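Local structure of muscarinic toxin-like protein 3 homolog (Ophiophagus hannah, 3HH7) at residues I16-D19 with S20-C24. The protein acts as a homodimeric three-finger neurotoxin of king cobra venom that inhibits nicotinic acetylcholine receptors. Numbering follows the deposited sequence.
Sequences ICPD and SGYFC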
ATOM      1  N   ILE A  16      -3.958  -1.046  19.502  1.00 15.44           N
ATOM      2  CA  ILE A  16      -4.762   0.139  19.329  1.00 16.68           C
ATOM      3  C   ILE A  16      -3.800   1.299  19.099  1.00 17.17           C
ATOM      4  O   ILE A  16      -2.900   1.540  19.899  1.00 16.91           O
ATOM      5  CB  ILE A  16      -5.666   0.388  20.570  1.00 16.52           C
ATOM      6  CG1 ILE A  16      -6.570  -0.840  20.807  1.00 17.30           C
ATOM      7  CG2 ILE A  16      -6.432   1.701  20.398  1.00 16.90           C
ATOM      8  CD1 ILE A  16      -7.479  -0.782  22.054  1.00 18.73           C
ATOM      9  N   CYS A  17      -3.983   2.018  17.996  1.00 18.12           N
ATOM     10  CA  CYS A  17      -3.075   3.112  17.650  1.00 19.50           C
ATOM     11  C   CYS A  17      -3.235   4.301  18.610  1.00 21.78           C
ATOM     12  O   CYS A  17      -4.331   4.512  19.133  1.00 22.30           O
ATOM     13  CB  CYS A  17      -3.285   3.551  16.208  1.00 18.63           C
ATOM     14  SG  CYS A  17      -3.262   2.198  14.982  1.00 14.93           S
ATOM     15  N   PRO A  18      -2.136   5.048  18.861  1.00 24.27           N
ATOM     16  CA  PRO A  18      -2.114   6.145  19.849  1.00 25.81           C
ATOM     17  C   PRO A  18      -2.968   7.378  19.546  1.00 27.59           C
ATOM     18  O   PRO A  18      -3.682   7.867  20.434  1.00 28.17           O
ATOM     19  CB  PRO A  18      -0.629   6.555  19.889  1.00 25.81           C
ATOM     20  CG  PRO A  18       0.117   5.405  19.322  1.00 25.32           C
ATOM     21  CD  PRO A  18      -0.802   4.855  18.264  1.00 24.53           C
ATOM     22  N   ASP A  19      -2.876   7.892  18.324  1.00 28.98           N
ATOM     23  CA  ASP A  19      -3.407   9.216  17.995  1.00 30.54           C
ATOM     24  C   ASP A  19      -4.284   9.119  16.750  1.00 30.49           C
ATOM     25  O   ASP A  19      -4.273   8.100  16.058  1.00 31.25           O
ATOM     26  CB  ASP A  19      -2.245  10.191  17.754  1.00 30.94           C
ATOM     27  CG  ASP A  19      -2.509  11.583  18.296  1.00 33.30           C
ATOM     28  OD1 ASP A  19      -2.930  11.708  19.472  1.00 34.86           O
ATOM     29  OD2 ASP A  19      -2.264  12.559  17.550  1.00 34.51           O
ATOM     30  N   SER A  20      -5.013  10.188  16.454  1.00 30.63           N
ATOM     31  CA  SER A  20      -6.006  10.179  15.377  1.00 30.37           C
ATOM     32  C   SER A  20      -5.387  10.125  13.981  1.00 29.60           C
ATOM     33  O   SER A  20      -6.008   9.625  13.032  1.00 29.79           O
ATOM     34  CB  SER A  20      -6.990  11.353  15.510  1.00 30.78           C
ATOM     35  OG  SER A  20      -6.435  12.444  16.233  1.00 32.25           O
ATOM     36  N   GLY A  21      -4.158  10.622  13.866  1.00 28.70           N
ATOM     37  CA  GLY A  21      -3.436  10.615  12.601  1.00 27.01           C
ATOM     38  C   GLY A  21      -2.765   9.284  12.339  1.00 25.39           C
ATOM     39  O   GLY A  21      -1.691   9.241  11.728  1.00 26.24           O
ATOM     40  N   TYR A  22      -3.404   8.202  12.792  1.00 23.72           N
ATOM     41  CA  TYR A  22      -2.875   6.850  12.615  1.00 21.13           C
ATOM     42  C   TYR A  22      -3.741   5.953  11.770  1.00 18.41           C
ATOM     43  O   TYR A  22      -4.969   5.955  11.854  1.00 18.43           O
ATOM     44  CB  TYR A  22      -2.658   6.165  13.962  1.00 21.74           C
ATOM     45  CG  TYR A  22      -1.407   6.596  14.662  1.00 22.74           C
ATOM     46  CD1 TYR A  22      -0.250   5.822  14.602  1.00 23.12           C
ATOM     47  CD2 TYR A  22      -1.371   7.787  15.380  1.00 24.62           C
ATOM     48  CE1 TYR A  22       0.908   6.217  15.243  1.00 24.56           C
ATOM     49  CE2 TYR A  22      -0.216   8.193  16.027  1.00 24.48           C
ATOM     50  CZ  TYR A  22       0.915   7.408  15.958  1.00 23.91           C
ATOM     51  OH  TYR A  22       2.051   7.818  16.601  1.00 24.88           O
ATOM     52  N   PHE A  23      -3.061   5.147  10.971  1.00 15.05           N
ATOM     53  CA  PHE A  23      -3.698   4.124  10.161  1.00 12.57           C
ATOM     54  C   PHE A  23      -2.857   2.858  10.252  1.00 11.36           C
ATOM     55  O   PHE A  23      -1.890   2.803  11.026  1.00 11.37           O
ATOM     56  CB  PHE A  23      -3.867   4.611   8.719  1.00 11.57           C
ATOM     57  CG  PHE A  23      -2.635   5.282   8.140  1.00 10.99           C
ATOM     58  CD1 PHE A  23      -2.432   6.655   8.293  1.00 11.39           C
ATOM     59  CD2 PHE A  23      -1.710   4.551   7.399  1.00 10.56           C
ATOM     60  CE1 PHE A  23      -1.328   7.281   7.735  1.00 10.06           C
ATOM     61  CE2 PHE A  23      -0.596   5.177   6.845  1.00 10.49           C
ATOM     62  CZ  PHE A  23      -0.405   6.544   7.015  1.00 10.39           C
ATOM     63  N   CYS A  24      -3.241   1.840   9.496  1.00  9.62           N
ATOM     64  CA  CYS A  24      -2.542   0.553   9.538  1.00  8.82           C
ATOM     65  C   CYS A  24      -1.651   0.357   8.327  1.00  8.66           C
ATOM     66  O   CYS A  24      -1.909   0.904   7.236  1.00  8.50           O
ATOM     67  CB  CYS A  24      -3.548  -0.596   9.568  1.00  8.96           C
ATOM     68  SG  CYS A  24      -4.807  -0.461  10.851  1.00  9.61           S
TER
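Pro18 lays its ring against one face of the Tyr22 phenol, with CD 3.7 Å from the centroid of the aromatic ring and only 9° off the ring normal, a CH-pi contact made near the centre of the face. The two side chains cross at about a right angle, and Pro18 CG reaches toward the phenolic end, 4.0 Å from Tyr22 CZ. At the ring edge, near its plane, the carbonyl oxygen of Asp19 stands 3.0 Å from Tyr22 CD2, while Asp19 CB lies 3.3 Å from Tyr22 CE2. Cys17 packs at the root of the tyrosine, its CB 3.5 Å from Tyr22 CB. With CG anti to its own carbonyl carbon (chi1 -79°), Tyr22 sends its ring back toward Pro18 and Asp19, within the loop that joins strand 14-16 to strand 23-31. Beyond this shell, the Cys17-Cys41 disulfide anchors the start of the loop, and Cys24-Cys3 the strand that follows, in the disulfide-rich core from which the toxin's fingers extend; Tyr22 also touches Cys41, and its carbonyl oxygen accepts a hydrogen bond from Thr1 OG1. The turn is thus filled by an aromatic ring held through dispersion and weakly polar C-H contacts, with disulfides anchoring the start of the loop and the strand after it.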